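Putative peptidase M23 (Pseudomonas aeruginosa PAO1, PDB 2HSI) is probably a zinc-dependent metalloendopeptidase of the M23 family, although its function has not been established. Local coordinates at residues 88-92 / 93-97; 185-188 / 189-193. All blocks are in the same frame, centred on the assembly; numbering follows the deposited sequence.

Contact 1: 88-92 / 93-97; sequences EVRAA and TGNHE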
loop_
_atom_site.group_PDB
_atom_site.type_symbol
_atom_site.label_atom_id
_atom_site.label_comp_id
_atom_site.label_asym_id
_atom_site.label_seq_id
_atom_site.Cartn_x
_atom_site.Cartn_y
_atom_site.Cartn_z
ATOM N N GLU A 88 -4.094 0.610 19.192
ATOM C CA GLU A 88 -3.307 1.119 20.304
ATOM C C GLU A 88 -2.736 2.495 19.925
ATOM O O GLU A 88 -2.063 2.636 18.904
ATOM C CB GLU A 88 -2.169 0.159 20.656
ATOM C CG GLU A 88 -2.619 -1.205 21.145
ATOM C CD GLU A 88 -1.456 -2.122 21.456
ATOM O OE1 GLU A 88 -0.746 -2.525 20.508
ATOM O OE2 GLU A 88 -1.245 -2.435 22.649
ATOM N N VAL A 89 -3.027 3.508 20.734
ATOM C CA VAL A 89 -2.534 4.858 20.463
ATOM C C VAL A 89 -1.518 5.204 21.537
ATOM O O VAL A 89 -1.751 4.981 22.734
ATOM C CB VAL A 89 -3.681 5.918 20.433
ATOM C CG1 VAL A 89 -3.170 7.275 19.948
ATOM C CG2 VAL A 89 -4.827 5.441 19.557
ATOM N N ARG A 90 -0.383 5.740 21.096
ATOM C CA ARG A 90 0.679 6.169 22.007
ATOM C C ARG A 90 0.928 7.660 21.885
ATOM O O ARG A 90 1.246 8.169 20.804
ATOM C CB ARG A 90 1.971 5.386 21.764
ATOM C CG ARG A 90 1.785 3.902 21.798
ATOM C CD ARG A 90 3.091 3.187 21.993
ATOM N NE ARG A 90 2.852 1.756 22.064
ATOM C CZ ARG A 90 3.710 0.803 21.721
ATOM N NH1 ARG A 90 4.920 1.090 21.253
ATOM N NH2 ARG A 90 3.333 -0.459 21.837
ATOM N N ALA A 91 0.792 8.357 23.010
ATOM C CA ALA A 91 1.023 9.790 23.065
ATOM C C ALA A 91 1.718 10.137 24.385
ATOM O O ALA A 91 1.552 9.433 25.379
ATOM C CB ALA A 91 -0.301 10.539 22.929
ATOM N N ALA A 92 2.515 11.204 24.376
ATOM C CA ALA A 92 3.256 11.640 25.569
ATOM C C ALA A 92 2.315 11.793 26.757
ATOM O O ALA A 92 2.620 11.315 27.847
ATOM C CB ALA A 92 4.011 12.949 25.305
ATOM N N THR A 93 1.154 12.405 26.514
ATOM C CA THR A 93 0.131 12.612 27.544
ATOM C C THR A 93 -0.591 11.333 27.967
ATOM O O THR A 93 -1.542 11.390 28.730
ATOM C CB THR A 93 -0.940 13.646 27.098
ATOM O OG1 THR A 93 -1.407 13.324 25.779
ATOM C CG2 THR A 93 -0.361 15.057 27.105
ATOM N N GLY A 94 -0.166 10.186 27.452
ATOM C CA GLY A 94 -0.713 8.916 27.903
ATOM C C GLY A 94 -1.256 8.055 26.786
ATOM O O GLY A 94 -1.851 8.555 25.837
ATOM N N ASN A 95 -1.052 6.750 26.920
ATOM C CA ASN A 95 -1.509 5.796 25.924
ATOM C C ASN A 95 -2.979 5.479 26.109
ATOM O O ASN A 95 -3.506 5.580 27.220
ATOM C CB ASN A 95 -0.681 4.509 25.988
ATOM C CG ASN A 95 0.783 4.750 25.694
ATOM O OD1 ASN A 95 1.155 5.821 25.215
ATOM N ND2 ASN A 95 1.626 3.754 25.980
ATOM N N HIS A 96 -3.634 5.103 25.015
ATOM C CA HIS A 96 -5.054 4.754 25.046
ATOM C C HIS A 96 -5.398 3.882 23.856
ATOM O O HIS A 96 -4.670 3.861 22.875
ATOM C CB HIS A 96 -5.941 6.006 25.074
ATOM C CG HIS A 96 -5.566 7.053 24.064
ATOM N ND1 HIS A 96 -6.315 7.286 22.932
ATOM C CD2 HIS A 96 -4.557 7.955 24.041
ATOM C CE1 HIS A 96 -5.777 8.280 22.248
ATOM N NE2 HIS A 96 -4.708 8.703 22.895
ATOM N N GLU A 97 -6.501 3.151 23.956
ATOM C CA GLU A 97 -6.960 2.318 22.857
ATOM C C GLU A 97 -8.187 2.932 22.246
ATOM O O GLU A 97 -9.038 3.481 22.952
ATOM C CB GLU A 97 -7.322 0.924 23.342
ATOM C CG GLU A 97 -6.148 0.047 23.662
ATOM C CD GLU A 97 -6.562 -1.392 23.870
ATOM O OE1 GLU A 97 -7.779 -1.658 24.023
ATOM O OE2 GLU A 97 -5.667 -2.257 23.885
#
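V89 lies against one face of the H96 imidazole: its CB sits 3.8 Å from the ring centroid, 17° off the ring normal, in a CH-pi contact, while V89 CG1 reaches H96 NE2 at 3.6 Å. The ring turns a face to V89 CB because H96 CG is placed between its own backbone N and carbonyl carbon (chi1 47°). Backbone hydrogen bonds join the same pair, V89 N to H96 O at 2.7 Å and H96 N to V89 O at 3.0 Å. They belong to the beta hairpin of strands 83-90 and 96-102, at the edge of the antiparallel sheet of the M23 N-terminal domain. A type I turn closes it, G94 N hydrogen-bonding A91 O at 2.8 Å; G94 has positive phi (126°), where a CB would crowd the preceding carbonyl. The N95 side chain reaches across to R90 and A91, OD1 lying 3.3 Å from R90 CA and accepting a weak hydrogen bond from A91 N. Farther out, buried V89 suits its apolar neighbours L44 and P51. H96 offers two ring nitrogens to two carboxylates, NE2 to E46 OE2 and ND1 to E98 OE2; these hydrogen bonds fix the ring's rotation and may favour its protonation. R90 makes a cation-pi contact with F54.

Contact 2: 185-188 / 189-193; sequences FAVP and AGTPI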
loop_
_atom_site.group_PDB
_atom_site.type_symbol
_atom_site.label_atom_id
_atom_site.label_comp_id
_atom_site.label_asym_id
_atom_site.label_seq_id
_atom_site.Cartn_x
_atom_site.Cartn_y
_atom_site.Cartn_z
ATOM N N PHE A 185 -4.525 -3.949 -14.385
ATOM C CA PHE A 185 -4.934 -3.037 -15.441
ATOM C C PHE A 185 -4.691 -3.699 -16.792
ATOM O O PHE A 185 -3.648 -4.333 -17.002
ATOM C CB PHE A 185 -4.164 -1.719 -15.371
ATOM C CG PHE A 185 -4.433 -0.915 -14.126
ATOM C CD1 PHE A 185 -5.408 0.075 -14.122
ATOM C CD2 PHE A 185 -3.694 -1.137 -12.962
ATOM C CE1 PHE A 185 -5.662 0.827 -12.973
ATOM C CE2 PHE A 185 -3.940 -0.392 -11.808
ATOM C CZ PHE A 185 -4.928 0.591 -11.813
ATOM N N ALA A 186 -5.666 -3.562 -17.688
ATOM C CA ALA A 186 -5.558 -4.058 -19.057
ATOM C C ALA A 186 -4.780 -3.060 -19.913
ATOM O O ALA A 186 -5.360 -2.153 -20.518
ATOM C CB ALA A 186 -6.941 -4.323 -19.642
ATOM N N VAL A 187 -3.459 -3.217 -19.918
ATOM C CA VAL A 187 -2.550 -2.387 -20.718
ATOM C C VAL A 187 -1.482 -3.277 -21.368
ATOM O O VAL A 187 -1.118 -4.312 -20.802
ATOM C CB VAL A 187 -1.872 -1.240 -19.888
ATOM C CG1 VAL A 187 -2.839 -0.087 -19.629
ATOM C CG2 VAL A 187 -1.275 -1.760 -18.589
ATOM N N PRO A 188 -0.994 -2.896 -22.568
ATOM C CA PRO A 188 0.031 -3.715 -23.227
ATOM C C PRO A 188 1.419 -3.586 -22.592
ATOM O O PRO A 188 1.647 -2.682 -21.785
ATOM C CB PRO A 188 0.052 -3.160 -24.654
ATOM C CG PRO A 188 -0.368 -1.731 -24.501
ATOM C CD PRO A 188 -1.378 -1.727 -23.390
ATOM N N ALA A 189 2.324 -4.495 -22.955
ATOM C CA ALA A 189 3.728 -4.421 -22.561
ATOM C C ALA A 189 4.381 -3.151 -23.099
ATOM O O ALA A 189 4.140 -2.754 -24.244
ATOM C CB ALA A 189 4.485 -5.653 -23.040
ATOM N N GLY A 190 5.191 -2.508 -22.262
ATOM C CA GLY A 190 5.840 -1.255 -22.632
ATOM C C GLY A 190 5.115 0.007 -22.190
ATOM O O GLY A 190 5.642 1.106 -22.343
ATOM N N THR A 191 3.901 -0.145 -21.664
ATOM C CA THR A 191 3.165 0.970 -21.066
ATOM C C THR A 191 3.950 1.502 -19.857
ATOM O O THR A 191 4.355 0.715 -19.008
ATOM C CB THR A 191 1.747 0.519 -20.635
ATOM O OG1 THR A 191 1.039 0.009 -21.774
ATOM C CG2 THR A 191 0.948 1.664 -20.017
ATOM N N PRO A 192 4.208 2.830 -19.801
ATOM C CA PRO A 192 4.943 3.405 -18.663
ATOM C C PRO A 192 4.126 3.356 -17.372
ATOM O O PRO A 192 2.922 3.615 -17.402
ATOM C CB PRO A 192 5.176 4.864 -19.084
ATOM C CG PRO A 192 4.895 4.906 -20.558
ATOM C CD PRO A 192 3.850 3.863 -20.787
ATOM N N ILE A 193 4.786 2.999 -16.268
ATOM C CA ILE A 193 4.156 2.913 -14.948
ATOM C C ILE A 193 4.607 4.107 -14.125
ATOM O O ILE A 193 5.804 4.316 -13.942
ATOM C CB ILE A 193 4.511 1.586 -14.213
ATOM C CG1 ILE A 193 4.021 0.381 -15.026
ATOM C CG2 ILE A 193 3.884 1.545 -12.810
ATOM C CD1 ILE A 193 4.547 -0.964 -14.526
#
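The backbone reverses direction between P188 and T191 in a type II beta turn, closed by a weak hydrogen bond from T191 N to P188 O at 3.4 Å. This turn lies in the loop joining strands 183-185 and 192-194 of the M23 peptidase domain, a surface link that follows the strand carrying the zinc ligand D184. Its residue types fit their places: G190 takes the third position with phi at 95°, where a CB would press on the carbonyl of A189, and A189 turns its small methyl outward. The proline ring restricts the backbone at P188 as the turn begins. T191 then reinforces the closure with its side chain. Its hydroxyl donates a hydrogen bond to the carbonyl that the backbone NH also approaches, so that P188 O is gripped twice, once weakly. V187 CB meets both branches of the threonine, T191 OG1 at 3.7 Å and T191 CG2 at 4.0 Å, the two side chains crossing at about a right angle. This pair is partly buried against V249 and, for V187, M260 of strand 260-266, while P188 and A189 are exposed. The T191 hydroxyl sits over a face of the pyrrolidine ring, OG1 3.4 Å from P188 CD, and 2.8 Å from P188 O, approaching that oxygen at a C=O...donor angle of 133°, tilted 31° from the carbonyl plane.

How the contacts relate
Contacts 1 and 2 are independent local turns lying in series along the chain, on opposite sides of its centre. Their centres are 45 Å apart and their nearest atoms about 31 Å, so neither touches the other. Residues 88-97 belong to the M23 N-terminal domain and lie away from the metal site. Residues 185-193 belong to the M23 peptidase domain and come much closer to it: the side chain of V187 is about 8 Å from that of D184, its near neighbour in sequence, and about 11 Å from the bound zinc ion, which H180, D184, H259 and H261 bind. Contact 2 thus lies near the metal site but supplies no ligand.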